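Local coordinates for putative transcriptional regulator MarR (Geobacillus stearothermophilus, PDB 2RDP), which probably regulates transcription as a dimeric MarR-family repressor or activator that binds DNA through winged-helix domains, at residues R32-N37 with E115-D120; P42-A47 with E81-V86; W50-G55 with I109-I114; E61-N64 with A69-T72; N123-F128 with V134-C139. All coordinates share one frame; numbering follows the deposited sequence.

Interaction 1. Residues R32-N37 with E115-D120; sequences REILTN and EKRQRD. With NA (sodium ion), chain B.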
# COMPACT_ATOMS: atom_id res chain seq x y z
N ARG A 32 3.04 7.40 5.89
CA ARG A 32 3.69 8.67 5.46
C ARG A 32 3.72 9.74 6.56
O ARG A 32 4.74 10.40 6.75
CB ARG A 32 3.01 9.31 4.24
CG ARG A 32 2.98 8.53 2.93
CD ARG A 32 4.33 8.03 2.59
NE ARG A 32 4.61 8.14 1.16
CZ ARG A 32 4.90 7.11 0.36
NH1 ARG A 32 4.93 5.85 0.83
NH2 ARG A 32 5.16 7.36 -0.92
N GLU A 33 2.57 9.95 7.17
CA GLU A 33 2.40 10.92 8.21
C GLU A 33 3.32 10.58 9.38
O GLU A 33 4.00 11.45 9.89
CB GLU A 33 0.94 10.95 8.64
CG GLU A 33 0.11 11.66 7.60
CD GLU A 33 -1.40 11.63 7.81
OE1 GLU A 33 -1.88 10.95 8.76
OE2 GLU A 33 -2.10 12.27 6.98
N ILE A 34 3.34 9.31 9.77
CA ILE A 34 4.20 8.87 10.86
C ILE A 34 5.67 9.13 10.54
O ILE A 34 6.41 9.55 11.38
CB ILE A 34 3.93 7.34 11.20
CG1 ILE A 34 2.64 7.21 12.02
CG2 ILE A 34 5.12 6.69 11.91
CD1 ILE A 34 2.09 5.79 12.01
N LEU A 35 6.08 8.88 9.30
CA LEU A 35 7.48 9.03 8.93
C LEU A 35 7.94 10.45 8.79
O LEU A 35 9.15 10.69 8.69
CB LEU A 35 7.83 8.27 7.69
CG LEU A 35 8.12 6.78 7.81
CD1 LEU A 35 8.43 6.36 6.36
CD2 LEU A 35 9.28 6.46 8.70
N THR A 36 7.01 11.42 8.78
CA THR A 36 7.43 12.81 8.80
C THR A 36 8.22 13.17 10.06
O THR A 36 8.97 14.13 10.05
CB THR A 36 6.27 13.83 8.59
OG1 THR A 36 5.30 13.70 9.64
CG2 THR A 36 5.60 13.63 7.25
N ASN A 37 8.07 12.42 11.15
CA ASN A 37 8.86 12.72 12.34
C ASN A 37 10.17 11.94 12.47
O ASN A 37 10.80 11.97 13.52
CB ASN A 37 8.01 12.57 13.60
CG ASN A 37 6.72 13.40 13.55
OD1 ASN A 37 6.74 14.62 13.36
ND2 ASN A 37 5.59 12.72 13.69
N GLU A 115 6.53 1.00 16.55
CA GLU A 115 5.79 1.21 17.79
C GLU A 115 4.70 2.30 17.64
O GLU A 115 3.58 2.16 18.13
CB GLU A 115 6.76 1.55 18.90
CG GLU A 115 6.09 1.99 20.19
CD GLU A 115 7.05 1.94 21.38
OE1 GLU A 115 8.29 1.78 21.14
OE2 GLU A 115 6.57 2.03 22.54
N LYS A 116 5.04 3.35 16.91
CA LYS A 116 4.12 4.41 16.58
C LYS A 116 3.00 3.91 15.65
O LYS A 116 1.85 4.32 15.80
CB LYS A 116 4.93 5.59 15.99
CG LYS A 116 4.11 6.79 15.55
CD LYS A 116 3.63 7.69 16.70
CE LYS A 116 2.24 8.34 16.38
NZ LYS A 116 1.06 7.38 16.54
N ARG A 117 3.34 3.00 14.72
CA ARG A 117 2.38 2.33 13.81
C ARG A 117 1.41 1.44 14.59
O ARG A 117 0.21 1.38 14.29
CB ARG A 117 3.10 1.49 12.75
CG ARG A 117 3.76 2.31 11.62
CD ARG A 117 4.48 1.42 10.57
NE ARG A 117 3.50 0.58 9.88
CZ ARG A 117 2.97 0.85 8.68
NH1 ARG A 117 3.33 1.93 7.99
NH2 ARG A 117 2.06 0.02 8.19
N GLN A 118 1.95 0.77 15.60
CA GLN A 118 1.17 -0.04 16.52
C GLN A 118 0.21 0.78 17.38
O GLN A 118 -0.94 0.41 17.52
CB GLN A 118 2.10 -0.84 17.43
CG GLN A 118 2.72 -2.04 16.77
CD GLN A 118 3.84 -2.58 17.61
OE1 GLN A 118 4.16 -2.02 18.64
NE2 GLN A 118 4.46 -3.64 17.17
N ARG A 119 0.69 1.88 17.96
CA ARG A 119 -0.16 2.80 18.71
C ARG A 119 -1.26 3.38 17.83
O ARG A 119 -2.41 3.40 18.24
CB ARG A 119 0.66 3.92 19.36
CG ARG A 119 1.23 3.49 20.68
CD ARG A 119 1.96 4.60 21.42
NE ARG A 119 3.36 4.59 21.04
CZ ARG A 119 4.00 5.61 20.46
NH1 ARG A 119 3.35 6.77 20.23
NH2 ARG A 119 5.28 5.48 20.12
N ASP A 120 -0.92 3.79 16.60
CA ASP A 120 -1.87 4.33 15.64
C ASP A 120 -3.01 3.34 15.32
O ASP A 120 -4.19 3.71 15.33
CB ASP A 120 -1.13 4.75 14.36
CG ASP A 120 -2.06 5.42 13.31
OD1 ASP A 120 -2.65 6.49 13.60
OD2 ASP A 120 -2.16 4.91 12.18
NA NA B . 10.94 11.37 7.00
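Ile34 carries the apolar contact between 32-37 and 115-120 and touches three residues of the facing helix. Its CG2 and CG1 both rest against the aliphatic stem of Lys116, with CG2 at 3.8 Å from Lys116 CG. With CG1 anti to the carbonyl carbon (chi1 -77°) and the chain extended beyond it, CD1 is carried across Arg117. There Ile34 CD1 lies 3.9 Å from Arg117 CG, the two side chains crossing at about a right angle, and 4.1 Å from Asp120 CB. The charged residues thus meet the isoleucine through carbon atoms, not through their charged ends. Two of those ends have partners elsewhere: Arg117 NE forms a salt bridge with Glu17 of the second subunit, and Asp120 OD2 one with Arg30 of the same chain. Hydrogen bonding stays within 32-37, where Thr36 OG1 donates in the carbonyl plane to Glu33 O over 2.6 Å, an oxygen that also accepts from Thr36 N. Next to Ile34, Leu35 O binds the sodium ion at 2.6 Å, a site completed by Tyr38 O and Ile40 O. Apolar packing and the Asp120-Arg30 salt bridge therefore both join helix 10-35 to helix 104-124, while of these pairs Arg117-Glu17 alone ties in the second subunit.

Interaction 2. Residues P42-A47 with E81-V86; sequences PPQFVA and ERNGLV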
# COMPACT_ATOMS: atom_id res chain seq x y z
N PRO A 42 10.24 6.52 3.08
CA PRO A 42 9.48 5.26 2.99
C PRO A 42 10.24 4.02 2.48
O PRO A 42 10.06 2.96 3.08
CB PRO A 42 8.31 5.62 2.07
CG PRO A 42 8.16 7.04 2.21
CD PRO A 42 9.54 7.61 2.39
N PRO A 43 11.04 4.12 1.39
CA PRO A 43 11.78 2.90 0.99
C PRO A 43 12.90 2.49 1.97
O PRO A 43 13.24 1.29 2.05
CB PRO A 43 12.34 3.25 -0.39
CG PRO A 43 11.75 4.55 -0.76
CD PRO A 43 11.31 5.25 0.49
N GLN A 44 13.45 3.45 2.73
CA GLN A 44 14.38 3.13 3.79
C GLN A 44 13.66 2.41 4.94
O GLN A 44 14.16 1.40 5.44
CB GLN A 44 15.14 4.37 4.27
CG GLN A 44 16.04 4.97 3.20
CD GLN A 44 16.58 6.36 3.60
OE1 GLN A 44 16.14 6.95 4.57
NE2 GLN A 44 17.54 6.86 2.85
N PHE A 45 12.48 2.89 5.33
CA PHE A 45 11.62 2.11 6.23
C PHE A 45 11.47 0.64 5.77
O PHE A 45 11.80 -0.29 6.53
CB PHE A 45 10.26 2.79 6.48
CG PHE A 45 9.32 1.94 7.28
CD1 PHE A 45 9.46 1.84 8.66
CD2 PHE A 45 8.34 1.19 6.64
CE1 PHE A 45 8.62 1.01 9.40
CE2 PHE A 45 7.47 0.36 7.39
CZ PHE A 45 7.63 0.29 8.78
N VAL A 46 11.03 0.41 4.53
CA VAL A 46 10.86 -0.95 4.02
C VAL A 46 12.16 -1.77 4.12
O VAL A 46 12.16 -2.90 4.61
CB VAL A 46 10.31 -0.95 2.59
CG1 VAL A 46 10.21 -2.36 2.03
CG2 VAL A 46 8.91 -0.25 2.54
N ALA A 47 13.27 -1.17 3.64
CA ALA A 47 14.56 -1.83 3.66
C ALA A 47 14.96 -2.23 5.08
O ALA A 47 15.32 -3.40 5.33
CB ALA A 47 15.63 -0.93 3.02
N GLU A 81 23.85 3.48 4.20
CA GLU A 81 25.19 3.25 4.71
C GLU A 81 25.90 4.60 5.01
O GLU A 81 26.53 4.77 6.06
CB GLU A 81 25.99 2.39 3.73
CG GLU A 81 27.39 2.08 4.24
CD GLU A 81 28.24 1.21 3.32
OE1 GLU A 81 28.18 1.39 2.07
OE2 GLU A 81 29.01 0.37 3.87
N ARG A 82 25.78 5.55 4.09
CA ARG A 82 26.32 6.90 4.23
C ARG A 82 25.79 7.56 5.50
O ARG A 82 26.55 8.23 6.18
CB ARG A 82 25.95 7.72 2.99
CG ARG A 82 27.06 8.57 2.36
CD ARG A 82 26.96 8.63 0.79
NE ARG A 82 25.61 8.92 0.27
CZ ARG A 82 25.05 8.32 -0.81
NH1 ARG A 82 25.70 7.36 -1.48
NH2 ARG A 82 23.82 8.65 -1.21
N ASN A 83 24.49 7.38 5.80
CA ASN A 83 23.84 7.95 7.00
C ASN A 83 23.95 7.09 8.25
O ASN A 83 23.25 7.36 9.23
CB ASN A 83 22.34 8.21 6.77
CG ASN A 83 22.04 9.06 5.53
OD1 ASN A 83 22.92 9.74 5.00
ND2 ASN A 83 20.78 8.99 5.05
N GLY A 84 24.77 6.04 8.20
CA GLY A 84 25.03 5.19 9.36
C GLY A 84 23.88 4.33 9.88
O GLY A 84 23.88 3.92 11.04
N LEU A 85 22.91 4.04 9.02
CA LEU A 85 21.78 3.17 9.37
C LEU A 85 22.10 1.70 9.17
O LEU A 85 21.53 0.86 9.84
CB LEU A 85 20.56 3.48 8.49
CG LEU A 85 20.05 4.92 8.48
CD1 LEU A 85 19.05 5.13 7.33
CD2 LEU A 85 19.47 5.27 9.85
N VAL A 86 23.00 1.39 8.24
CA VAL A 86 23.40 0.01 7.91
C VAL A 86 24.89 -0.02 7.61
O VAL A 86 25.47 1.01 7.27
CB VAL A 86 22.60 -0.60 6.66
CG1 VAL A 86 21.08 -0.43 6.80
CG2 VAL A 86 23.07 -0.03 5.34
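Gln44 faces Leu85 and Asn83 across a shallow meeting of 42-47 with 81-86, a loose approach with no hydrogen bond across it. The glutamine has CG anti to the carbonyl carbon (chi1 -65°), and its extended chain carries the amide across toward Leu85. Its two ends are used differently. Gln44 OE1 accepts a hydrogen bond from Thr41 N, which restrains the amide, and the same oxygen lies 4.4 Å from Leu85 CD1; Gln44 NE2 comes no nearer than 4.5 Å to Asn83 ND2, and the two amides are not bonded to each other. Leu85 likewise places CG anti to its carbonyl carbon (chi1 -56°), so that its CD1 methyl meets the glutamine. The position of Leu85 and Asn83 follows from how the helix stops: Gly84, at positive phi (68°), is the C' residue of a Schellman motif, with Gly84 N bonded to Glu81 O at 3.0 Å and Leu85 N to Met80 O. The contact lies where helix 70-82 turns into strand 86-90 of the wing. Helix 42-54 flanks this turn, Gln44 packing also on Leu76 and Met80, while Leu85 reaches Ile109 of helix 104-124.

Interaction 3. Residues W50-G55 with I109-I114; sequences WLLEEG and IIEEVI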
# COMPACT_ATOMS: atom_id res chain seq x y z
N TRP A 50 12.92 -5.02 6.67
CA TRP A 50 13.33 -6.34 6.14
C TRP A 50 14.57 -6.86 6.86
O TRP A 50 14.66 -8.03 7.17
CB TRP A 50 13.59 -6.30 4.61
CG TRP A 50 12.36 -6.44 3.79
CD1 TRP A 50 11.86 -5.53 2.89
CD2 TRP A 50 11.44 -7.53 3.80
NE1 TRP A 50 10.70 -5.98 2.34
CE2 TRP A 50 10.41 -7.21 2.88
CE3 TRP A 50 11.38 -8.75 4.50
CZ2 TRP A 50 9.31 -8.07 2.65
CZ3 TRP A 50 10.30 -9.61 4.26
CH2 TRP A 50 9.29 -9.27 3.33
N LEU A 51 15.54 -5.98 7.11
CA LEU A 51 16.74 -6.35 7.83
C LEU A 51 16.45 -6.69 9.30
O LEU A 51 17.05 -7.62 9.85
CB LEU A 51 17.75 -5.21 7.76
CG LEU A 51 18.39 -4.95 6.39
CD1 LEU A 51 19.09 -3.61 6.40
CD2 LEU A 51 19.34 -6.07 6.03
N LEU A 52 15.55 -5.94 9.92
CA LEU A 52 15.11 -6.24 11.28
C LEU A 52 14.46 -7.63 11.33
O LEU A 52 14.80 -8.45 12.18
CB LEU A 52 14.14 -5.17 11.81
CG LEU A 52 13.63 -5.24 13.27
CD1 LEU A 52 14.73 -4.90 14.24
CD2 LEU A 52 12.42 -4.33 13.48
N GLU A 53 13.58 -7.89 10.38
CA GLU A 53 12.78 -9.11 10.37
C GLU A 53 13.51 -10.36 9.85
O GLU A 53 13.22 -11.48 10.29
CB GLU A 53 11.46 -8.85 9.64
CG GLU A 53 10.50 -7.96 10.45
CD GLU A 53 9.38 -7.37 9.63
OE1 GLU A 53 9.32 -7.68 8.42
OE2 GLU A 53 8.57 -6.59 10.18
N GLU A 54 14.48 -10.16 8.96
CA GLU A 54 15.23 -11.27 8.35
C GLU A 54 16.68 -11.44 8.75
O GLU A 54 17.25 -12.48 8.48
CB GLU A 54 15.15 -11.15 6.82
CG GLU A 54 13.73 -11.15 6.29
CD GLU A 54 13.08 -12.51 6.38
OE1 GLU A 54 13.67 -13.49 5.86
OE2 GLU A 54 11.98 -12.60 6.97
N GLY A 55 17.28 -10.42 9.37
CA GLY A 55 18.73 -10.40 9.64
C GLY A 55 19.54 -9.87 8.46
O GLY A 55 18.95 -9.28 7.55
N ILE A 109 15.65 3.64 15.18
CA ILE A 109 14.62 4.35 14.41
C ILE A 109 13.43 3.49 13.97
O ILE A 109 12.27 3.87 14.18
CB ILE A 109 15.25 5.04 13.16
CG1 ILE A 109 16.09 6.24 13.56
CG2 ILE A 109 14.17 5.53 12.18
CD1 ILE A 109 16.99 6.69 12.48
N ILE A 110 13.68 2.34 13.35
CA ILE A 110 12.58 1.53 12.89
C ILE A 110 11.74 0.90 13.94
O ILE A 110 10.55 0.74 13.74
CB ILE A 110 12.95 0.41 11.94
CG1 ILE A 110 14.07 -0.44 12.51
CG2 ILE A 110 13.16 0.97 10.57
CD1 ILE A 110 14.16 -1.71 11.85
N GLU A 111 12.35 0.49 15.04
CA GLU A 111 11.61 0.04 16.20
C GLU A 111 10.66 1.12 16.72
O GLU A 111 9.57 0.83 17.21
CB GLU A 111 12.58 -0.34 17.30
CG GLU A 111 13.40 -1.58 16.96
CD GLU A 111 14.04 -2.23 18.19
OE1 GLU A 111 14.68 -1.53 19.04
OE2 GLU A 111 13.87 -3.47 18.28
N GLU A 112 11.12 2.36 16.63
CA GLU A 112 10.33 3.49 17.04
C GLU A 112 9.19 3.76 16.06
O GLU A 112 8.09 4.09 16.47
CB GLU A 112 11.24 4.69 17.14
CG GLU A 112 10.64 5.83 17.90
CD GLU A 112 11.64 6.88 18.29
OE1 GLU A 112 12.86 6.76 17.96
OE2 GLU A 112 11.18 7.85 18.93
N VAL A 113 9.45 3.62 14.76
CA VAL A 113 8.39 3.84 13.76
C VAL A 113 7.32 2.75 13.89
O VAL A 113 6.14 3.03 13.89
CB VAL A 113 8.95 3.90 12.30
CG1 VAL A 113 7.81 3.91 11.26
CG2 VAL A 113 9.87 5.10 12.12
N ILE A 114 7.75 1.51 14.02
CA ILE A 114 6.83 0.40 14.21
C ILE A 114 5.95 0.52 15.46
O ILE A 114 4.76 0.23 15.42
CB ILE A 114 7.56 -0.96 14.14
CG1 ILE A 114 7.85 -1.29 12.66
CG2 ILE A 114 6.72 -2.05 14.81
CD1 ILE A 114 8.83 -2.43 12.49
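Leu52 and Ile110 are the main meeting point of 50-55 with 109-114, two helical segments whose local axes run nearly perpendicular (93°) and approach to 11.1 Å. Earlier in 50-55, Trp50 points away from this interface and meets Tyr22 of the second subunit, and Leu51 packs on Ile100 of the wing. Leu52 then turns toward the facing helix, its CG anti to the backbone N (chi1 -176°). It and Ile110 run antiparallel alongside each other, and Ile110 CD1 comes within 3.5 Å of Leu52 CB, a close carbon-carbon approach; Leu52 CD2 lies equally near that methyl. Ile110 CG1 is tucked between its own backbone N and carbonyl carbon (chi1 52°), which directs CD1 at the leucine. The same CD2 methyl of Leu52 also meets Ile114 CD1 tip to tip at 4.2 Å. In this way a helix of the winged-helix DNA-binding domain is seated against the long helix that, as in other MarR proteins, leads back to the dimerisation region. Leu52 CD1 lies a looser 4.4 Å from the carboxylate oxygen Glu111 OE2. Past Glu53 and Glu54 the helix stops at Gly55, whose backbone angles, with positive phi, would press a CB against the carbonyl oxygen of Glu54.

Interaction 4. Residues E61-N64 with A69-T72; sequences ELSN and ACST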
# COMPACT_ATOMS: atom_id res chain seq x y z
N GLU A 61 19.25 -10.28 -2.19
CA GLU A 61 18.15 -10.77 -1.37
C GLU A 61 17.20 -9.65 -1.01
O GLU A 61 15.97 -9.81 -1.03
CB GLU A 61 18.67 -11.40 -0.10
CG GLU A 61 19.62 -12.51 -0.37
CD GLU A 61 20.08 -13.21 0.89
OE1 GLU A 61 19.95 -14.45 0.92
OE2 GLU A 61 20.57 -12.53 1.83
N LEU A 62 17.76 -8.50 -0.69
CA LEU A 62 16.96 -7.36 -0.28
C LEU A 62 16.11 -6.89 -1.44
O LEU A 62 14.92 -6.63 -1.30
CB LEU A 62 17.88 -6.22 0.25
CG LEU A 62 17.20 -4.95 0.79
CD1 LEU A 62 16.20 -5.30 1.90
CD2 LEU A 62 18.21 -3.96 1.34
N SER A 63 16.71 -6.81 -2.62
CA SER A 63 15.98 -6.32 -3.77
C SER A 63 14.85 -7.27 -4.17
O SER A 63 13.80 -6.82 -4.62
CB SER A 63 16.93 -6.05 -4.95
OG SER A 63 17.40 -7.28 -5.41
N ASN A 64 15.06 -8.58 -4.03
CA ASN A 64 13.99 -9.57 -4.28
C ASN A 64 12.80 -9.47 -3.32
O ASN A 64 11.66 -9.73 -3.73
CB ASN A 64 14.53 -11.01 -4.30
CG ASN A 64 15.26 -11.33 -5.61
OD1 ASN A 64 15.04 -10.68 -6.63
ND2 ASN A 64 16.13 -12.35 -5.59
N ALA A 69 14.78 -3.51 -8.92
CA ALA A 69 16.05 -3.83 -9.58
C ALA A 69 17.23 -3.65 -8.64
O ALA A 69 17.18 -2.90 -7.67
CB ALA A 69 16.26 -3.03 -10.88
N CYS A 70 18.28 -4.39 -8.90
CA CYS A 70 19.55 -4.29 -8.19
C CYS A 70 20.18 -2.89 -8.13
O CYS A 70 20.67 -2.51 -7.10
CB CYS A 70 20.51 -5.29 -8.80
SG CYS A 70 20.11 -6.92 -8.17
N SER A 71 20.13 -2.14 -9.24
CA SER A 71 20.66 -0.78 -9.30
C SER A 71 19.97 0.12 -8.28
O SER A 71 20.63 0.83 -7.53
CB SER A 71 20.51 -0.20 -10.73
OG SER A 71 19.13 -0.04 -11.06
N THR A 72 18.64 0.08 -8.27
CA THR A 72 17.80 0.81 -7.30
C THR A 72 18.11 0.44 -5.86
O THR A 72 18.22 1.33 -5.00
CB THR A 72 16.30 0.54 -7.56
OG1 THR A 72 16.05 0.63 -8.97
CG2 THR A 72 15.39 1.55 -6.82
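Ser63 and Cys70 make the closest approach between 61-64 and 69-72, with Ser63 OG 3.9 Å from Cys70 SG. No hydrogen bond is formed; the two groups simply rest against each other. A second touch joins Ser63 CB to the backbone, 4.2 Å from Ala69 O. The CA atoms of Ser63 and Cys70 are 6.0 Å apart. The serine hydroxyl lies between the backbone N and the carbonyl carbon (chi1 69°), and from there OG bonds back to its own helix, shared between two carbonyls, of which Gly60 O is the stronger partner and Val59 O the other. The hydroxyl is thus taken up by the helix rather than spent on the cysteine. These two helices, 59-66 and 70-82, form the helix-turn-helix of the winged-helix fold, and the second is the one that, in MarR relatives, enters the major groove of DNA. Residues 67-69 alone separate the two helices. On the 70-82 side, Ala69 occupies the N-cap position, and the first torsion of Cys70 (chi1 -79°) swings SG back beside its backbone N, where it meets the serine. Beyond this first shell, Ala69 O and Cys70 O accept hydrogen bonds from the hydroxyls of Thr73 and Thr74, one turn further on. Leu62, on another side of helix 59-66, packs against Thr73 and Val77, extending the contact between the helices.

Interaction 5. Residues N123-F128 with V134-C139; sequences NVLESF and VVFERC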
# COMPACT_ATOMS: atom_id res chain seq x y z
N ASN A 123 -5.46 2.74 18.16
CA ASN A 123 -6.51 3.80 18.15
C ASN A 123 -7.62 3.54 17.17
O ASN A 123 -8.77 3.79 17.47
CB ASN A 123 -5.93 5.20 17.89
CG ASN A 123 -5.07 5.71 19.04
OD1 ASN A 123 -5.30 5.34 20.19
ND2 ASN A 123 -4.08 6.55 18.74
N VAL A 124 -7.28 3.06 15.98
CA VAL A 124 -8.27 2.66 14.97
C VAL A 124 -9.13 1.49 15.46
O VAL A 124 -10.32 1.43 15.16
CB VAL A 124 -7.59 2.28 13.65
CG1 VAL A 124 -8.59 1.71 12.63
CG2 VAL A 124 -6.79 3.48 13.07
N LEU A 125 -8.53 0.58 16.21
CA LEU A 125 -9.17 -0.66 16.64
C LEU A 125 -9.93 -0.56 17.94
O LEU A 125 -10.49 -1.56 18.38
CB LEU A 125 -8.13 -1.79 16.78
CG LEU A 125 -7.46 -2.32 15.51
CD1 LEU A 125 -6.40 -3.34 15.90
CD2 LEU A 125 -8.44 -2.93 14.57
N GLU A 126 -9.96 0.61 18.58
CA GLU A 126 -10.51 0.70 19.93
C GLU A 126 -12.01 0.47 19.99
O GLU A 126 -12.53 0.12 21.04
CB GLU A 126 -10.10 1.98 20.67
CG GLU A 126 -10.91 3.25 20.34
CD GLU A 126 -10.08 4.53 20.58
OE1 GLU A 126 -9.44 4.61 21.67
OE2 GLU A 126 -10.04 5.42 19.68
N SER A 127 -12.68 0.61 18.85
CA SER A 127 -14.11 0.34 18.79
C SER A 127 -14.45 -1.10 18.37
O SER A 127 -15.62 -1.47 18.39
CB SER A 127 -14.84 1.34 17.88
OG SER A 127 -14.48 1.11 16.54
N PHE A 128 -13.46 -1.91 18.01
CA PHE A 128 -13.71 -3.34 17.85
C PHE A 128 -13.86 -3.97 19.23
O PHE A 128 -13.11 -3.61 20.15
CB PHE A 128 -12.56 -4.01 17.13
CG PHE A 128 -12.47 -3.69 15.66
CD1 PHE A 128 -12.43 -2.37 15.20
CD2 PHE A 128 -12.36 -4.74 14.73
CE1 PHE A 128 -12.32 -2.09 13.81
CE2 PHE A 128 -12.25 -4.51 13.36
CZ PHE A 128 -12.23 -3.17 12.89
N VAL A 134 -10.41 -10.74 17.42
CA VAL A 134 -9.94 -12.09 17.27
C VAL A 134 -10.33 -12.69 15.88
O VAL A 134 -9.51 -13.35 15.21
CB VAL A 134 -10.40 -12.89 18.54
CG1 VAL A 134 -10.66 -14.34 18.28
CG2 VAL A 134 -9.38 -12.73 19.63
N VAL A 135 -11.58 -12.44 15.46
CA VAL A 135 -12.09 -12.82 14.13
C VAL A 135 -11.32 -12.10 13.02
O VAL A 135 -10.86 -12.71 12.03
CB VAL A 135 -13.62 -12.56 14.04
CG1 VAL A 135 -14.11 -12.60 12.62
CG2 VAL A 135 -14.36 -13.58 14.92
N PHE A 136 -11.21 -10.78 13.20
CA PHE A 136 -10.48 -9.94 12.30
C PHE A 136 -9.04 -10.47 12.06
O PHE A 136 -8.62 -10.65 10.92
CB PHE A 136 -10.51 -8.53 12.86
CG PHE A 136 -9.82 -7.52 12.02
CD1 PHE A 136 -10.31 -7.19 10.77
CD2 PHE A 136 -8.64 -6.90 12.49
CE1 PHE A 136 -9.68 -6.24 9.98
CE2 PHE A 136 -7.97 -5.94 11.69
CZ PHE A 136 -8.50 -5.62 10.44
N GLU A 137 -8.31 -10.77 13.12
CA GLU A 137 -6.98 -11.33 13.00
C GLU A 137 -6.97 -12.66 12.26
O GLU A 137 -6.09 -12.93 11.44
CB GLU A 137 -6.37 -11.53 14.40
CG GLU A 137 -4.92 -12.05 14.37
CD GLU A 137 -4.48 -12.58 15.71
OE1 GLU A 137 -3.42 -13.24 15.75
OE2 GLU A 137 -5.22 -12.40 16.71
N ARG A 138 -7.90 -13.51 12.61
CA ARG A 138 -8.10 -14.75 11.90
C ARG A 138 -8.28 -14.55 10.37
O ARG A 138 -7.63 -15.25 9.60
CB ARG A 138 -9.30 -15.47 12.50
CG ARG A 138 -9.06 -16.94 12.64
CD ARG A 138 -10.28 -17.61 13.24
NE ARG A 138 -10.30 -17.55 14.70
CZ ARG A 138 -11.37 -17.28 15.44
NH1 ARG A 138 -12.54 -16.97 14.85
NH2 ARG A 138 -11.26 -17.29 16.78
N CYS A 139 -9.12 -13.58 9.97
CA CYS A 139 -9.33 -13.22 8.54
C CYS A 139 -8.08 -12.74 7.83
O CYS A 139 -7.77 -13.17 6.74
CB CYS A 139 -10.40 -12.10 8.40
SG CYS A 139 -12.07 -12.66 8.82
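Phe128 and Phe136 lie opposite each other with CA atoms 9.2 Å apart, after the backbone has come out of helix 104-124 into an extended conformation at Phe128 (psi 140°), steadied by a bond from Phe128 N to Leu125 O of 3.0 Å. The two phenyl rings form an edge-to-face pair. Their centroids are 5.4 Å apart and their planes inclined at 60°, the edge of Phe128 being presented to the face of Phe136. Contact is made by Phe128 CE2, which stands over that face, offset toward the rim, at 4.1 Å from Phe136 CG. With its CG anti to the backbone N (chi1 -178°), Phe136 extends out from helix 130-147 toward the other segment.

Leu125 completes a three-residue apolar cluster. Its CD2 methyl lies over the centre of the Phe128 ring, 3.9 Å above the plane, and is also 4.2 Å from Phe136 CE2, crossing that side chain at about a right angle. One methyl therefore touches both rings, while all three side chains are buried and no hydrogen bond crosses the contact. Phe128 also makes a cation-pi interaction with Lys142 of the second subunit.

The cluster lies at the junction of helices 104-124 and 130-147, where the chain turns sharply. Helix 130-147 also packs against the second subunit here: Phe136 touches Cys139 of that subunit and Val135 meets its own counterpart, which places the contact in the dimerisation region characteristic of MarR proteins.

Interactions 2 and 5 are buried, whereas 1, 3 and 4 mix buried with more exposed residues. Helix 104-124 runs through interactions 1, 3 and 5, which all touch the second subunit; interaction 2 touches it through Phe45, and only 4 does not. Helix 42-54 serves both 2 and 3, and helix 70-82 both 2 and 4. Interactions 1 and 3 meet where Ile34 and Leu35 pack on Val113, and Phe45 of interaction 2 covers Val113 and Ile114. Chemistry follows place: aliphatic and aromatic packing in 3 and 5, charged stems around one isoleucine in 1, a glutamine amide beside a leucine and an asparagine in 2, serine and cysteine in 4. The centres of interactions 4 and 5 are about 34 Å apart.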